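Local structure of geranyltranstransferase (Staphylococcus aureus, 1RTR) at residues D218-L221 with D222-D226; E255-L258 with T259-D263. The protein probably catalyses the stepwise condensation of isopentenyl diphosphate with dimethylallyl and geranyl diphosphates to give farnesyl diphosphate. All coordinates share one frame; numbering follows the deposited sequence.

Contact 1 of 2, residues D218-L221 with D222-D226; sequences DDLL and DCYGD
D222 reaches back one helical turn, its N bonded to O of D218 at 3.1 Å, while its carboxylate, turned beside its own backbone N, lies next to that carbonyl without a hydrogen bond to it. The acid groups of three residues gather here: D222 OD2 is 5.1 Å from D218 OD1 and 4.9 Å from D219 OD2. Together they spell the DDxxD sequence, the second aspartate-rich motif of prenyl synthases, which in relatives helps bind the magnesium that holds the allylic diphosphate, so these aspartates probably do the same here. D219 OD1 is also tied to the backbone N of Y245. At C223, N bonds to D219 O while CB rests 3.4 Å from L220 O; the side chain touches K251 of helix 245-270. Y224 has the straightest bond of the turn, N to L220 O at 2.7 Å and 175°. With chi1 at -69° its ring swings back over L220, whose carbonyl C lies 4.0 Å above one ring face, toward the rim. The two side chains run alongside each other, L220 CD2 touching Y224 CE1 at 3.9 Å, and the phenol OH makes a probable hydrogen bond to E255 OE2. G225 N hydrogen-bonds L221 O at 2.9 Å.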
ATOM      1  N   ASP A 218      -6.244 -25.044 -12.630  1.00 68.58           N
ATOM      2  CA  ASP A 218      -6.974 -25.203 -11.375  1.00 68.99           C
ATOM      3  C   ASP A 218      -8.447 -25.548 -11.535  1.00 68.58           C
ATOM      4  O   ASP A 218      -8.970 -26.377 -10.782  1.00 68.29           O
ATOM      5  CB  ASP A 218      -6.840 -23.932 -10.545  1.00 69.71           C
ATOM      6  CG  ASP A 218      -5.894 -24.102  -9.394  1.00 71.77           C
ATOM      7  OD1 ASP A 218      -6.394 -24.130  -8.247  1.00 74.77           O
ATOM      8  OD2 ASP A 218      -4.652 -24.232  -9.542  1.00 73.26           O
ATOM      9  N   ASP A 219      -9.114 -24.893 -12.490  1.00 68.25           N
ATOM     10  CA  ASP A 219     -10.498 -25.232 -12.829  1.00 68.19           C
ATOM     11  C   ASP A 219     -10.592 -26.679 -13.320  1.00 68.03           C
ATOM     12  O   ASP A 219     -11.452 -27.427 -12.871  1.00 67.70           O
ATOM     13  CB  ASP A 219     -11.063 -24.268 -13.876  1.00 68.28           C
ATOM     14  CG  ASP A 219     -11.501 -22.950 -13.276  1.00 69.37           C
ATOM     15  OD1 ASP A 219     -11.458 -21.937 -14.003  1.00 70.47           O
ATOM     16  OD2 ASP A 219     -11.905 -22.820 -12.094  1.00 70.14           O
ATOM     17  N   LEU A 220      -9.684 -27.065 -14.218  1.00 68.05           N
ATOM     18  CA  LEU A 220      -9.610 -28.435 -14.715  1.00 68.57           C
ATOM     19  C   LEU A 220      -9.414 -29.453 -13.595  1.00 69.45           C
ATOM     20  O   LEU A 220     -10.176 -30.417 -13.498  1.00 69.57           O
ATOM     21  CB  LEU A 220      -8.530 -28.588 -15.795  1.00 68.22           C
ATOM     22  CG  LEU A 220      -8.933 -28.108 -17.196  1.00 66.82           C
ATOM     23  CD1 LEU A 220      -7.728 -27.868 -18.076  1.00 63.76           C
ATOM     24  CD2 LEU A 220      -9.923 -29.076 -17.845  1.00 65.99           C
ATOM     25  N   LEU A 221      -8.418 -29.227 -12.738  1.00 70.35           N
ATOM     26  CA  LEU A 221      -8.170 -30.110 -11.592  1.00 71.01           C
ATOM     27  C   LEU A 221      -9.372 -30.261 -10.653  1.00 71.38           C
ATOM     28  O   LEU A 221      -9.596 -31.338 -10.109  1.00 71.57           O
ATOM     29  CB  LEU A 221      -6.938 -29.653 -10.813  1.00 71.28           C
ATOM     30  CG  LEU A 221      -5.588 -30.225 -11.254  1.00 72.00           C
ATOM     31  CD1 LEU A 221      -4.465 -29.496 -10.541  1.00 72.09           C
ATOM     32  CD2 LEU A 221      -5.508 -31.727 -10.997  1.00 73.03           C
ATOM     33  N   ASP A 222     -10.150 -29.195 -10.468  1.00 72.19           N
ATOM     34  CA  ASP A 222     -11.382 -29.275  -9.670  1.00 72.97           C
ATOM     35  C   ASP A 222     -12.422 -30.170 -10.342  1.00 73.22           C
ATOM     36  O   ASP A 222     -13.189 -30.861  -9.670  1.00 73.18           O
ATOM     37  CB  ASP A 222     -11.986 -27.884  -9.426  1.00 73.13           C
ATOM     38  CG  ASP A 222     -11.253 -27.090  -8.345  1.00 74.23           C
ATOM     39  OD1 ASP A 222     -10.667 -27.692  -7.412  1.00 74.72           O
ATOM     40  OD2 ASP A 222     -11.223 -25.839  -8.350  1.00 75.90           O
ATOM     41  N   CYS A 223     -12.443 -30.137 -11.673  1.00 73.76           N
ATOM     42  CA  CYS A 223     -13.353 -30.965 -12.457  1.00 74.39           C
ATOM     43  C   CYS A 223     -12.847 -32.413 -12.561  1.00 74.31           C
ATOM     44  O   CYS A 223     -13.623 -33.348 -12.361  1.00 74.43           O
ATOM     45  CB  CYS A 223     -13.602 -30.346 -13.842  1.00 74.39           C
ATOM     46  SG  CYS A 223     -14.148 -31.512 -15.117  1.00 75.97           S
ATOM     47  N   TYR A 224     -11.559 -32.597 -12.864  1.00 74.31           N
ATOM     48  CA  TYR A 224     -10.956 -33.926 -12.869  1.00 74.58           C
ATOM     49  C   TYR A 224     -11.251 -34.600 -11.537  1.00 75.72           C
ATOM     50  O   TYR A 224     -11.622 -35.778 -11.496  1.00 75.72           O
ATOM     51  CB  TYR A 224      -9.442 -33.868 -13.062  1.00 73.94           C
ATOM     52  CG  TYR A 224      -8.953 -33.418 -14.420  1.00 71.60           C
ATOM     53  CD1 TYR A 224      -9.837 -33.132 -15.460  1.00 69.76           C
ATOM     54  CD2 TYR A 224      -7.593 -33.269 -14.655  1.00 69.77           C
ATOM     55  CE1 TYR A 224      -9.371 -32.711 -16.702  1.00 68.79           C
ATOM     56  CE2 TYR A 224      -7.118 -32.850 -15.879  1.00 69.57           C
ATOM     57  CZ  TYR A 224      -8.008 -32.574 -16.902  1.00 69.10           C
ATOM     58  OH  TYR A 224      -7.516 -32.159 -18.120  1.00 69.09           O
ATOM     59  N   GLY A 225     -11.092 -33.834 -10.459  1.00 76.91           N
ATOM     60  CA  GLY A 225     -11.366 -34.299  -9.114  1.00 78.63           C
ATOM     61  C   GLY A 225     -12.775 -34.823  -8.935  1.00 79.87           C
ATOM     62  O   GLY A 225     -12.968 -35.873  -8.333  1.00 79.98           O
ATOM     63  N   ASP A 226     -13.757 -34.101  -9.464  1.00 81.36           N
ATOM     64  CA  ASP A 226     -15.163 -34.484  -9.312  1.00 83.04           C
ATOM     65  C   ASP A 226     -15.533 -35.753 -10.089  1.00 83.83           C
ATOM     66  O   ASP A 226     -16.375 -36.541  -9.649  1.00 83.87           O
ATOM     67  CB  ASP A 226     -16.083 -33.319  -9.701  1.00 83.17           C
ATOM     68  CG  ASP A 226     -16.039 -32.183  -8.690  1.00 83.96           C
ATOM     69  OD1 ASP A 226     -15.877 -32.462  -7.474  1.00 84.54           O
ATOM     70  OD2 ASP A 226     -16.147 -30.984  -9.021  1.00 83.96           O
TER

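Contact 2 of 2, residues E255-L258 with T259-D263; sequences EDKL and TYHRD
The carbonyl O of E255 is approached twice by T259: by its N at 3.0 Å in a sound helical bond, and by its OG1, which lies 3.1 Å away. A chi1 of -65° folds OG1 back beside the backbone N, anti to the carbonyl carbon, and so brings it to the preceding turn; this hydroxyl is also hydrogen-bonded to Y289 OH. One residue on, Y260 N bonds to D256 O, while the tyrosine side chain, with CG anti to its N, carries the phenol away from the first turn. K257 O receives H261 N at 3.1 Å and has the imidazole CD2 close by at 3.4 Å. The neighbouring phenol leans over the imidazole, Y260 CD2 standing 3.7 Å above the plane of the H261 ring, over its centre. On the inner side H261 ND1 is hydrogen-bonded to H209, and L258 packs on I216. R262 N meets L258 O at 2.9 Å in an almost linear bond of 178°. Its side chain bends at chi2 and chi3, bringing NE to D263 OD2 at 3.1 Å, edge-on and within 5° of the guanidinium plane. That salt bridge is joined by a second one, from R262 NH2 to D286, and by a cation-pi contact with Y289. Buried L258 and H261 face helix 197-227 while D256, Y260 and D263 are exposed, the pattern of an amphipathic helix packed on helix 197-227 in the all-alpha fold of prenyl synthases.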
ATOM      1  N   GLU A 255      -9.306 -27.400 -21.536  1.00 60.76           N
ATOM      2  CA  GLU A 255      -8.037 -28.015 -21.939  1.00 61.67           C
ATOM      3  C   GLU A 255      -7.452 -27.369 -23.192  1.00 61.56           C
ATOM      4  O   GLU A 255      -6.240 -27.183 -23.296  1.00 61.78           O
ATOM      5  CB  GLU A 255      -8.206 -29.514 -22.173  1.00 62.14           C
ATOM      6  CG  GLU A 255      -8.169 -30.367 -20.913  1.00 64.89           C
ATOM      7  CD  GLU A 255      -8.639 -31.797 -21.153  1.00 69.72           C
ATOM      8  OE1 GLU A 255      -8.833 -32.199 -22.332  1.00 72.02           O
ATOM      9  OE2 GLU A 255      -8.819 -32.537 -20.158  1.00 71.62           O
ATOM     10  N   ASP A 256      -8.312 -27.034 -24.150  1.00 61.85           N
ATOM     11  CA  ASP A 256      -7.865 -26.377 -25.378  1.00 62.17           C
ATOM     12  C   ASP A 256      -7.282 -25.008 -25.056  1.00 61.42           C
ATOM     13  O   ASP A 256      -6.258 -24.612 -25.620  1.00 61.18           O
ATOM     14  CB  ASP A 256      -9.018 -26.231 -26.374  1.00 62.75           C
ATOM     15  CG  ASP A 256      -9.214 -27.468 -27.244  1.00 65.84           C
ATOM     16  OD1 ASP A 256      -8.797 -28.581 -26.830  1.00 66.77           O
ATOM     17  OD2 ASP A 256      -9.798 -27.418 -28.363  1.00 69.83           O
ATOM     18  N   LYS A 257      -7.951 -24.304 -24.141  1.00 60.74           N
ATOM     19  CA  LYS A 257      -7.554 -22.975 -23.699  1.00 60.21           C
ATOM     20  C   LYS A 257      -6.190 -23.028 -23.020  1.00 59.71           C
ATOM     21  O   LYS A 257      -5.279 -22.263 -23.372  1.00 59.19           O
ATOM     22  CB  LYS A 257      -8.607 -22.395 -22.749  1.00 60.11           C
ATOM     23  CG  LYS A 257      -8.778 -20.907 -22.879  1.00 60.84           C
ATOM     24  CD  LYS A 257      -9.060 -20.526 -24.318  1.00 62.49           C
ATOM     25  CE  LYS A 257     -10.201 -19.547 -24.435  1.00 63.50           C
ATOM     26  NZ  LYS A 257     -10.392 -19.245 -25.885  1.00 66.85           N
ATOM     27  N   LEU A 258      -6.061 -23.960 -22.077  1.00 59.22           N
ATOM     28  CA  LEU A 258      -4.805 -24.228 -21.399  1.00 59.19           C
ATOM     29  C   LEU A 258      -3.691 -24.424 -22.401  1.00 59.16           C
ATOM     30  O   LEU A 258      -2.677 -23.719 -22.351  1.00 59.90           O
ATOM     31  CB  LEU A 258      -4.925 -25.462 -20.499  1.00 59.31           C
ATOM     32  CG  LEU A 258      -3.740 -25.820 -19.584  1.00 60.46           C
ATOM     33  CD1 LEU A 258      -2.999 -24.592 -19.014  1.00 59.81           C
ATOM     34  CD2 LEU A 258      -4.222 -26.708 -18.456  1.00 60.71           C
ATOM     35  N   THR A 259      -3.885 -25.367 -23.320  1.00 58.78           N
ATOM     36  CA  THR A 259      -2.863 -25.712 -24.308  1.00 58.20           C
ATOM     37  C   THR A 259      -2.485 -24.514 -25.153  1.00 57.83           C
ATOM     38  O   THR A 259      -1.314 -24.322 -25.457  1.00 57.88           O
ATOM     39  CB  THR A 259      -3.343 -26.900 -25.186  1.00 58.59           C
ATOM     40  OG1 THR A 259      -3.482 -28.069 -24.362  1.00 59.00           O
ATOM     41  CG2 THR A 259      -2.291 -27.308 -26.216  1.00 57.45           C
ATOM     42  N   TYR A 260      -3.472 -23.706 -25.529  1.00 57.77           N
ATOM     43  CA  TYR A 260      -3.210 -22.499 -26.306  1.00 57.65           C
ATOM     44  C   TYR A 260      -2.267 -21.512 -25.566  1.00 57.99           C
ATOM     45  O   TYR A 260      -1.350 -20.941 -26.160  1.00 57.86           O
ATOM     46  CB  TYR A 260      -4.523 -21.814 -26.693  1.00 57.41           C
ATOM     47  CG  TYR A 260      -4.338 -20.348 -26.987  1.00 57.32           C
ATOM     48  CD1 TYR A 260      -3.755 -19.929 -28.183  1.00 56.92           C
ATOM     49  CD2 TYR A 260      -4.694 -19.380 -26.045  1.00 56.84           C
ATOM     50  CE1 TYR A 260      -3.559 -18.578 -28.444  1.00 57.67           C
ATOM     51  CE2 TYR A 260      -4.498 -18.032 -26.296  1.00 57.12           C
ATOM     52  CZ  TYR A 260      -3.930 -17.639 -27.494  1.00 56.82           C
ATOM     53  OH  TYR A 260      -3.738 -16.307 -27.751  1.00 57.38           O
ATOM     54  N   HIS A 261      -2.505 -21.312 -24.274  1.00 58.32           N
ATOM     55  CA  HIS A 261      -1.648 -20.455 -23.466  1.00 59.11           C
ATOM     56  C   HIS A 261      -0.254 -21.064 -23.248  1.00 60.10           C
ATOM     57  O   HIS A 261       0.766 -20.366 -23.375  1.00 59.07           O
ATOM     58  CB  HIS A 261      -2.332 -20.130 -22.139  1.00 58.81           C
ATOM     59  CG  HIS A 261      -3.445 -19.147 -22.280  1.00 57.89           C
ATOM     60  ND1 HIS A 261      -3.270 -17.915 -22.875  1.00 58.07           N
ATOM     61  CD2 HIS A 261      -4.754 -19.226 -21.951  1.00 56.56           C
ATOM     62  CE1 HIS A 261      -4.423 -17.270 -22.889  1.00 58.14           C
ATOM     63  NE2 HIS A 261      -5.340 -18.046 -22.336  1.00 57.84           N
ATOM     64  N   ARG A 262      -0.236 -22.366 -22.938  1.00 61.33           N
ATOM     65  CA  ARG A 262       0.990 -23.167 -22.883  1.00 62.83           C
ATOM     66  C   ARG A 262       1.801 -22.932 -24.146  1.00 63.13           C
ATOM     67  O   ARG A 262       2.974 -22.598 -24.075  1.00 63.76           O
ATOM     68  CB  ARG A 262       0.633 -24.656 -22.732  1.00 63.56           C
ATOM     69  CG  ARG A 262       1.797 -25.657 -22.587  1.00 65.75           C
ATOM     70  CD  ARG A 262       2.793 -25.653 -23.744  1.00 69.12           C
ATOM     71  NE  ARG A 262       2.841 -26.897 -24.522  1.00 71.36           N
ATOM     72  CZ  ARG A 262       3.467 -28.007 -24.141  1.00 71.45           C
ATOM     73  NH1 ARG A 262       3.470 -29.060 -24.937  1.00 70.80           N
ATOM     74  NH2 ARG A 262       4.089 -28.068 -22.967  1.00 73.13           N
ATOM     75  N   ASP A 263       1.160 -23.064 -25.302  1.00 63.50           N
ATOM     76  CA  ASP A 263       1.856 -22.959 -26.574  1.00 63.85           C
ATOM     77  C   ASP A 263       2.355 -21.560 -26.843  1.00 63.55           C
ATOM     78  O   ASP A 263       3.435 -21.384 -27.389  1.00 63.44           O
ATOM     79  CB  ASP A 263       0.963 -23.435 -27.728  1.00 64.27           C
ATOM     80  CG  ASP A 263       0.803 -24.940 -27.758  1.00 65.61           C
ATOM     81  OD1 ASP A 263      -0.019 -25.436 -28.560  1.00 67.72           O
ATOM     82  OD2 ASP A 263       1.449 -25.714 -27.012  1.00 68.19           O
TER

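Overall arrangement
From the N terminus the chain passes through the helices of the all-alpha fold before reaching helix 197-227, near whose C-terminal end contact 1 lies. Residues 230-242 are not modelled, and the model resumes just before helix 245-270, which carries contact 2. Neither contact closes a loop; each is a run of i to i+4 pairs within one helix. They follow in series, neither nesting nor crossing, with centres about 16 Å apart. The two helices nevertheless meet directly between them: L220 CD1 packs against L258 CD2 at 3.7 Å, L220 CD2 against E255 CG at 3.8 Å. Contact 2 further ties helix 245-270 to helix 279-289 through D286 and Y289.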